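Local coordinates for uncharacterized protein (Nostoc punctiforme, PDB 2QDR) that is of unknown function but has the double-stranded beta-helix fold of the cupin clan and is a putative dioxygenase, at residues 23-28 / 284-289; 33-38 / 112-117; 182-187 / 209-214. All coordinates share one frame; numbering follows the deposited sequence.

Contact 1: residues 23-28 / 284-289; sequences VKEDWG and RVDRDL
Trp-27 and Arg-287 are brought together by their first torsions. Trp-27 CG stands between its own backbone N and carbonyl carbon (chi1 59°), which turns the indole toward 284-289, whereas Arg-287 CG lies opposite its backbone N (chi1 -178°) and the chain stays extended to NE, running across the ring. This aliphatic chain covers one indole face. Arg-287 CD is 3.5 Å from the centroid of the Trp-27 six-membered ring, almost on the ring normal, which identifies a CH-pi contact. Further out, the guanidinium of Arg-287 lies flat on Trp-27, centres 4.1 Å apart and planes at 17°, displaced toward the CE3 rim. The stack and a hydrogen bond from Arg-287 NH1 to Pro-237 O limit its rotation, and NH2 adds a weak one to Ser-181 O of a second subunit. Asp-286 sits at the indole edge instead. Trp-27 NE1 makes two weak, bent bonds, to Asp-286 OD1 at 3.2 Å and to Asp-286 O at 3.4 Å; OD1 has its stronger partner in Asn-239 N. Beside them, Glu-25 CG packs 4.0 Å from Asp-286 OD2, and Glu-25 OE1 is weakly bonded to Gly-31 N. The arrangement, a tryptophan with an arginine stacked on its face, fastens the N-terminal loop to the turn that follows strand 279-285, a strand of one of the two large antiparallel sheets of the double-stranded beta-helix fold.

Contact 2: residues 33-38 / 112-117; sequences GRMNLS and DLEIFV
Arg-34 and Asp-112 mark the closest backbone approach, their CA atoms 7.9 Å apart, where an irregular loop passes the start of strand 113-117. Arg-34 has left-handed backbone angles (phi 58°, psi 28°), so the loop turns sharply here, and from Asp-112 onward the second segment leads into the extended strand and away from the loop. The Arg-34 chain is bent at chi2 and again at chi3, which folds the guanidinium back beside the Asp-112 carboxylate. Arg-34 NH2 then meets Asp-112 OD1 at 3.6 Å, near the guanidinium plane: a long salt bridge and not a direct hydrogen bond. The other oxygen, Asp-112 OD2, is 3.7 Å from Arg-34 NE and 3.8 Å from Arg-34 CB. With the two planes 62° apart, the groups do not form a flat, two-pronged pair. Asp-112 OD1 is held more firmly by Ala-139 N. Losing this carboxylate to an alanine would probably leave the Ala-139 N-H without its acceptor and Arg-34 without its nearby counter-charge. Further along the strand, the selenomethionine Met-35 brings CE to 4.4 Å from Glu-114 OE2, an oxygen taken by Arg-211 and Arg-284 in salt bridges, while Glu-114 OE1 is hydrogen-bonded to Tyr-134 OH. Strand 113-117 runs between strands 133-137 and 154-160, antiparallel to both, and strand 218-224 of the other large sheet supplies Val-219 against Met-35 and Glu-114 alike.

Contact 3: residues 182-187 / 209-214; sequences DFIPAL and WLRKDI
Ile-184 and Leu-187 pack on Leu-210 and Arg-211 where the two large sheets of the double-stranded beta-helix fold face each other. The strand segments 184-187 and 209-212 run nearly antiparallel (166°), but their axes are 9.5 Å apart, so side chains and not backbone pairing bridge the gap. Both Leu-187 CD1 and Ile-184 CD1 lie against Leu-210 O. Leu-187 and Leu-210 also cross, methyl to methyl, with CD2 to CD2 at 3.8 Å. Ile-184 CD1 touches the aliphatic part of Arg-211 as well, 3.8 Å from its CG. Leu-210 and Arg-211 form a classic beta bulge, both facing Val-219 on strand 218-224, which is consistent with the two presenting side chains toward 184-187. Ala-293 and Leu-296 of a third subunit pack against Ile-184 and Leu-187. Arg-211 leaves the backbone extended and then bends at chi3 (64°), which directs its guanidinium to several acceptors: NE bonds to Tyr-134 OH, NH2 forms a salt bridge with Glu-114 OE2, and NH1 forms another with Asp-213 OD1 at 3.1 Å, a pair whose hydrogen bond is weak.

How the contacts relate
Glu-114 of contact 2 links all three sites: its OE2 makes salt bridges to Arg-284 NH1 of contact 1 at 3.0 Å and to Arg-211 NH2 of contact 3 at 2.9 Å. Two arginines thus converge on one buried carboxylate oxygen. Contact 2 accordingly lies between the others, its centre 12 Å from that of contact 1 and 11 Å from that of contact 3, whereas contacts 1 and 3 have centres 17 Å apart and do not touch. Asp-26 N to Ser-38 OG, 2.9 Å, is a second, probable hydrogen-bond tie between contacts 1 and 2. An unidentified bound ligand lies about 13 Å from the Arg-287 side chain.

Contact 1: residues 23-28 / 284-289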
# COMPACT_ATOMS: atom_id res chain seq x y z
N VAL A 23 39.82 6.66 13.06
CA VAL A 23 40.11 5.21 13.02
C VAL A 23 39.02 4.36 12.34
O VAL A 23 37.82 4.64 12.50
CB VAL A 23 40.44 4.67 14.49
CG1 VAL A 23 40.43 3.14 14.62
CG2 VAL A 23 41.78 5.25 15.00
N LYS A 24 39.45 3.34 11.57
CA LYS A 24 38.53 2.41 10.87
C LYS A 24 37.76 1.58 11.90
O LYS A 24 38.22 1.38 13.03
CB LYS A 24 39.25 1.50 9.86
CG LYS A 24 39.92 2.21 8.68
N GLU A 25 36.62 1.06 11.48
CA GLU A 25 35.71 0.31 12.37
C GLU A 25 35.97 -1.22 12.39
O GLU A 25 36.17 -1.83 11.36
CB GLU A 25 34.29 0.73 11.95
CG GLU A 25 34.08 2.26 12.28
CD GLU A 25 33.17 3.06 11.35
OE1 GLU A 25 32.94 2.65 10.19
OE2 GLU A 25 32.78 4.17 11.77
N ASP A 26 35.99 -1.77 13.61
CA ASP A 26 36.24 -3.18 13.98
C ASP A 26 35.79 -4.24 12.96
O ASP A 26 36.57 -5.12 12.56
CB ASP A 26 35.50 -3.43 15.32
CG ASP A 26 36.17 -4.45 16.20
OD1 ASP A 26 37.13 -5.12 15.78
OD2 ASP A 26 35.74 -4.54 17.37
N TRP A 27 34.53 -4.13 12.54
CA TRP A 27 33.89 -5.04 11.58
C TRP A 27 34.26 -4.84 10.10
O TRP A 27 33.91 -5.68 9.30
CB TRP A 27 32.35 -4.95 11.71
CG TRP A 27 31.77 -3.57 11.48
CD1 TRP A 27 31.50 -2.63 12.43
CD2 TRP A 27 31.40 -2.99 10.23
NE1 TRP A 27 30.98 -1.51 11.86
CE2 TRP A 27 30.91 -1.69 10.51
CE3 TRP A 27 31.42 -3.44 8.90
CZ2 TRP A 27 30.44 -0.83 9.50
CZ3 TRP A 27 30.96 -2.58 7.90
CH2 TRP A 27 30.48 -1.29 8.21
N GLY A 28 34.97 -3.77 9.75
CA GLY A 28 35.37 -3.48 8.36
C GLY A 28 34.82 -2.19 7.77
O GLY A 28 34.78 -2.06 6.54
N ARG A 284 22.85 2.73 20.30
CA ARG A 284 23.77 3.36 19.38
C ARG A 284 24.55 2.24 18.65
O ARG A 284 25.15 1.39 19.30
CB ARG A 284 24.61 4.35 20.19
CG ARG A 284 25.37 5.32 19.37
CD ARG A 284 25.70 6.60 20.11
NE ARG A 284 26.70 6.49 21.17
CZ ARG A 284 27.99 6.80 21.08
NH1 ARG A 284 28.53 7.26 19.96
NH2 ARG A 284 28.77 6.66 22.14
N VAL A 285 24.49 2.23 17.31
CA VAL A 285 25.12 1.20 16.45
C VAL A 285 25.93 1.83 15.32
O VAL A 285 25.43 2.73 14.66
CB VAL A 285 24.01 0.27 15.84
CG1 VAL A 285 24.58 -0.76 14.88
CG2 VAL A 285 23.24 -0.44 16.93
N ASP A 286 27.14 1.31 15.06
CA ASP A 286 28.05 1.88 14.03
C ASP A 286 28.01 1.20 12.65
O ASP A 286 29.00 1.24 11.91
CB ASP A 286 29.50 1.95 14.56
CG ASP A 286 30.21 0.57 14.64
OD1 ASP A 286 29.57 -0.50 14.54
OD2 ASP A 286 31.45 0.59 14.80
N ARG A 287 26.87 0.62 12.28
CA ARG A 287 26.73 -0.06 10.99
C ARG A 287 25.29 -0.02 10.52
O ARG A 287 24.38 -0.01 11.34
CB ARG A 287 27.20 -1.51 11.08
CG ARG A 287 27.11 -2.26 9.75
CD ARG A 287 27.76 -3.60 9.77
NE ARG A 287 27.80 -4.12 8.41
CZ ARG A 287 28.50 -5.18 8.00
NH1 ARG A 287 29.27 -5.88 8.82
NH2 ARG A 287 28.44 -5.53 6.71
N ASP A 288 25.10 0.01 9.20
CA ASP A 288 23.79 0.01 8.58
C ASP A 288 23.25 -1.41 8.63
O ASP A 288 23.77 -2.29 7.94
CB ASP A 288 23.89 0.49 7.13
CG ASP A 288 22.54 0.56 6.42
OD1 ASP A 288 21.47 0.40 7.04
OD2 ASP A 288 22.55 0.80 5.20
N LEU A 289 22.18 -1.62 9.41
CA LEU A 289 21.58 -2.96 9.54
C LEU A 289 20.45 -3.26 8.54
O LEU A 289 19.72 -4.23 8.72
CB LEU A 289 21.09 -3.18 10.97
CG LEU A 289 22.07 -2.85 12.10
CD1 LEU A 289 21.49 -3.30 13.44
CD2 LEU A 289 23.43 -3.49 11.89

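Contact 2: residues 33-38 / 112-117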
# COMPACT_ATOMS: atom_id res chain seq x y z
N GLY A 33 31.93 7.22 10.09
CA GLY A 33 30.95 7.30 11.17
C GLY A 33 31.45 8.12 12.35
O GLY A 33 30.64 8.72 13.03
N ARG A 34 32.77 8.11 12.59
CA ARG A 34 33.42 8.90 13.65
C ARG A 34 32.90 8.62 15.07
O ARG A 34 32.97 9.48 15.95
CB ARG A 34 33.24 10.40 13.29
CG ARG A 34 33.83 10.90 11.92
CD ARG A 34 35.22 11.49 12.06
NE ARG A 34 35.16 12.68 12.93
CZ ARG A 34 36.20 13.41 13.35
NH1 ARG A 34 37.45 13.13 12.97
NH2 ARG A 34 35.98 14.45 14.16
N MSE A 35 32.41 7.40 15.30
CA MSE A 35 31.81 7.00 16.58
C MSE A 35 32.88 6.39 17.49
O MSE A 35 32.87 6.62 18.70
CB MSE A 35 30.69 6.00 16.29
CG MSE A 35 29.45 6.25 17.07
SE MSE A 35 28.02 4.99 16.65
CE MSE A 35 26.66 6.17 16.55
N ASN A 36 33.77 5.60 16.90
CA ASN A 36 34.86 4.92 17.62
C ASN A 36 34.39 3.93 18.70
O ASN A 36 35.01 3.82 19.75
CB ASN A 36 35.90 5.96 18.14
CG ASN A 36 36.74 6.58 17.03
OD1 ASN A 36 37.39 5.88 16.25
ND2 ASN A 36 36.79 7.91 17.00
N LEU A 37 33.32 3.19 18.42
CA LEU A 37 32.80 2.14 19.34
C LEU A 37 33.64 0.87 19.37
O LEU A 37 33.42 0.00 20.22
CB LEU A 37 31.36 1.74 19.00
CG LEU A 37 30.23 2.71 19.27
CD1 LEU A 37 28.93 2.13 18.74
CD2 LEU A 37 30.10 3.03 20.76
N SER A 38 34.56 0.73 18.42
CA SER A 38 35.44 -0.42 18.31
C SER A 38 36.45 -0.52 19.43
O SER A 38 36.87 0.50 19.96
CB SER A 38 36.22 -0.30 17.01
OG SER A 38 35.34 -0.09 15.92
N ASP A 112 33.80 15.20 18.61
CA ASP A 112 32.35 15.07 18.46
C ASP A 112 31.78 14.67 19.82
O ASP A 112 32.34 13.78 20.49
CB ASP A 112 31.97 14.04 17.39
CG ASP A 112 32.43 14.41 16.00
OD1 ASP A 112 32.91 15.54 15.79
OD2 ASP A 112 32.30 13.55 15.11
N LEU A 113 30.69 15.34 20.23
CA LEU A 113 30.03 15.12 21.52
C LEU A 113 28.53 14.85 21.40
O LEU A 113 27.82 15.64 20.79
CB LEU A 113 30.26 16.35 22.40
CG LEU A 113 29.54 16.54 23.75
CD1 LEU A 113 29.65 15.33 24.68
CD2 LEU A 113 30.06 17.79 24.44
N GLU A 114 28.05 13.74 21.97
CA GLU A 114 26.63 13.43 21.96
C GLU A 114 26.17 13.51 23.40
O GLU A 114 26.90 13.13 24.31
CB GLU A 114 26.31 12.06 21.39
CG GLU A 114 27.11 11.76 20.17
CD GLU A 114 26.55 10.63 19.35
OE1 GLU A 114 25.33 10.60 19.09
OE2 GLU A 114 27.36 9.81 18.91
N ILE A 115 24.96 14.02 23.58
CA ILE A 115 24.35 14.24 24.88
C ILE A 115 22.93 13.72 24.85
O ILE A 115 22.22 14.01 23.90
CB ILE A 115 24.35 15.76 25.17
CG1 ILE A 115 25.79 16.28 25.28
CG2 ILE A 115 23.58 16.14 26.44
CD1 ILE A 115 25.88 17.76 25.50
N PHE A 116 22.54 12.96 25.87
CA PHE A 116 21.18 12.44 26.01
C PHE A 116 20.78 12.55 27.48
O PHE A 116 21.38 11.90 28.32
CB PHE A 116 21.06 11.00 25.52
CG PHE A 116 19.66 10.47 25.58
CD1 PHE A 116 18.78 10.72 24.55
CD2 PHE A 116 19.21 9.75 26.68
CE1 PHE A 116 17.47 10.25 24.59
CE2 PHE A 116 17.91 9.28 26.75
CZ PHE A 116 17.04 9.52 25.69
N VAL A 117 19.73 13.32 27.76
CA VAL A 117 19.28 13.58 29.13
C VAL A 117 18.47 12.44 29.74
O VAL A 117 17.40 12.10 29.24
CB VAL A 117 18.46 14.89 29.21
CG1 VAL A 117 18.02 15.19 30.66
CG2 VAL A 117 19.27 16.06 28.63

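Contact 3: residues 182-187 / 209-214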
# COMPACT_ATOMS: atom_id res chain seq x y z
N ASP A 182 26.14 18.40 10.38
CA ASP A 182 25.82 17.37 11.35
C ASP A 182 25.32 17.89 12.71
O ASP A 182 24.95 17.07 13.56
CB ASP A 182 27.06 16.48 11.57
CG ASP A 182 27.60 15.86 10.26
OD1 ASP A 182 26.80 15.49 9.36
OD2 ASP A 182 28.83 15.76 10.13
N PHE A 183 25.26 19.21 12.91
CA PHE A 183 24.82 19.80 14.19
C PHE A 183 23.31 19.67 14.47
O PHE A 183 22.48 20.22 13.75
CB PHE A 183 25.30 21.27 14.26
CG PHE A 183 24.93 22.01 15.54
CD1 PHE A 183 25.25 21.47 16.79
CD2 PHE A 183 24.40 23.29 15.50
CE1 PHE A 183 24.94 22.16 17.97
CE2 PHE A 183 24.11 23.99 16.68
CZ PHE A 183 24.38 23.43 17.91
N ILE A 184 22.99 18.92 15.52
CA ILE A 184 21.64 18.68 15.99
C ILE A 184 21.63 19.42 17.33
O ILE A 184 22.01 18.84 18.34
CB ILE A 184 21.31 17.18 16.13
CG1 ILE A 184 21.51 16.47 14.78
CG2 ILE A 184 19.86 16.96 16.68
CD1 ILE A 184 21.32 14.96 14.82
N PRO A 185 21.25 20.72 17.33
CA PRO A 185 21.28 21.49 18.60
C PRO A 185 20.39 20.95 19.73
O PRO A 185 20.84 20.91 20.87
CB PRO A 185 20.80 22.90 18.19
CG PRO A 185 20.20 22.75 16.86
CD PRO A 185 20.84 21.58 16.20
N ALA A 186 19.16 20.54 19.41
CA ALA A 186 18.25 20.03 20.43
C ALA A 186 17.11 19.25 19.79
O ALA A 186 16.38 19.80 18.98
CB ALA A 186 17.68 21.19 21.25
N LEU A 187 16.98 17.98 20.17
CA LEU A 187 15.95 17.09 19.65
C LEU A 187 15.22 16.45 20.83
O LEU A 187 15.78 15.60 21.51
CB LEU A 187 16.59 16.06 18.73
CG LEU A 187 15.75 15.13 17.85
CD1 LEU A 187 16.67 14.33 16.93
CD2 LEU A 187 14.86 14.18 18.64
N TRP A 209 14.54 7.32 15.39
CA TRP A 209 15.87 7.77 14.97
C TRP A 209 16.21 9.15 15.48
O TRP A 209 15.44 10.08 15.30
CB TRP A 209 16.01 7.79 13.45
CG TRP A 209 16.18 6.46 12.87
CD1 TRP A 209 15.22 5.58 12.51
CD2 TRP A 209 17.43 5.85 12.58
NE1 TRP A 209 15.79 4.45 12.00
CE2 TRP A 209 17.15 4.59 12.03
CE3 TRP A 209 18.76 6.25 12.74
CZ2 TRP A 209 18.16 3.71 11.63
CZ3 TRP A 209 19.75 5.39 12.33
CH2 TRP A 209 19.45 4.14 11.79
N LEU A 210 17.36 9.27 16.13
CA LEU A 210 17.86 10.55 16.64
C LEU A 210 18.97 11.10 15.73
O LEU A 210 19.10 12.32 15.58
CB LEU A 210 18.38 10.38 18.05
CG LEU A 210 17.40 9.82 19.09
CD1 LEU A 210 18.13 9.69 20.44
CD2 LEU A 210 16.14 10.66 19.21
N ARG A 211 19.78 10.21 15.14
CA ARG A 211 20.85 10.61 14.24
C ARG A 211 21.29 9.42 13.38
O ARG A 211 21.34 8.30 13.86
CB ARG A 211 22.05 11.16 15.02
CG ARG A 211 23.21 11.70 14.14
CD ARG A 211 24.36 12.21 15.00
NE ARG A 211 24.94 11.10 15.76
CZ ARG A 211 25.94 10.33 15.38
NH1 ARG A 211 26.59 10.51 14.22
NH2 ARG A 211 26.34 9.35 16.18
N LYS A 212 21.66 9.70 12.13
CA LYS A 212 22.09 8.68 11.18
C LYS A 212 23.43 9.08 10.53
O LYS A 212 23.54 10.20 10.03
CB LYS A 212 20.98 8.46 10.14
CG LYS A 212 21.15 7.24 9.23
CD LYS A 212 19.96 6.98 8.28
CE LYS A 212 18.64 6.62 9.01
NZ LYS A 212 17.50 6.37 8.06
N ASP A 213 24.43 8.20 10.56
CA ASP A 213 25.77 8.43 9.96
C ASP A 213 25.68 8.51 8.47
O ASP A 213 24.66 8.14 7.88
CB ASP A 213 26.74 7.26 10.19
CG ASP A 213 27.12 7.04 11.62
OD1 ASP A 213 27.20 8.02 12.39
OD2 ASP A 213 27.40 5.88 11.96
N ILE A 214 26.77 8.96 7.85
CA ILE A 214 26.86 8.98 6.40
C ILE A 214 26.96 7.49 5.93
O ILE A 214 26.58 7.17 4.80
CB ILE A 214 28.02 9.88 5.91
CG1 ILE A 214 27.82 10.28 4.43
CG2 ILE A 214 29.39 9.21 6.19
CD1 ILE A 214 28.68 11.47 3.96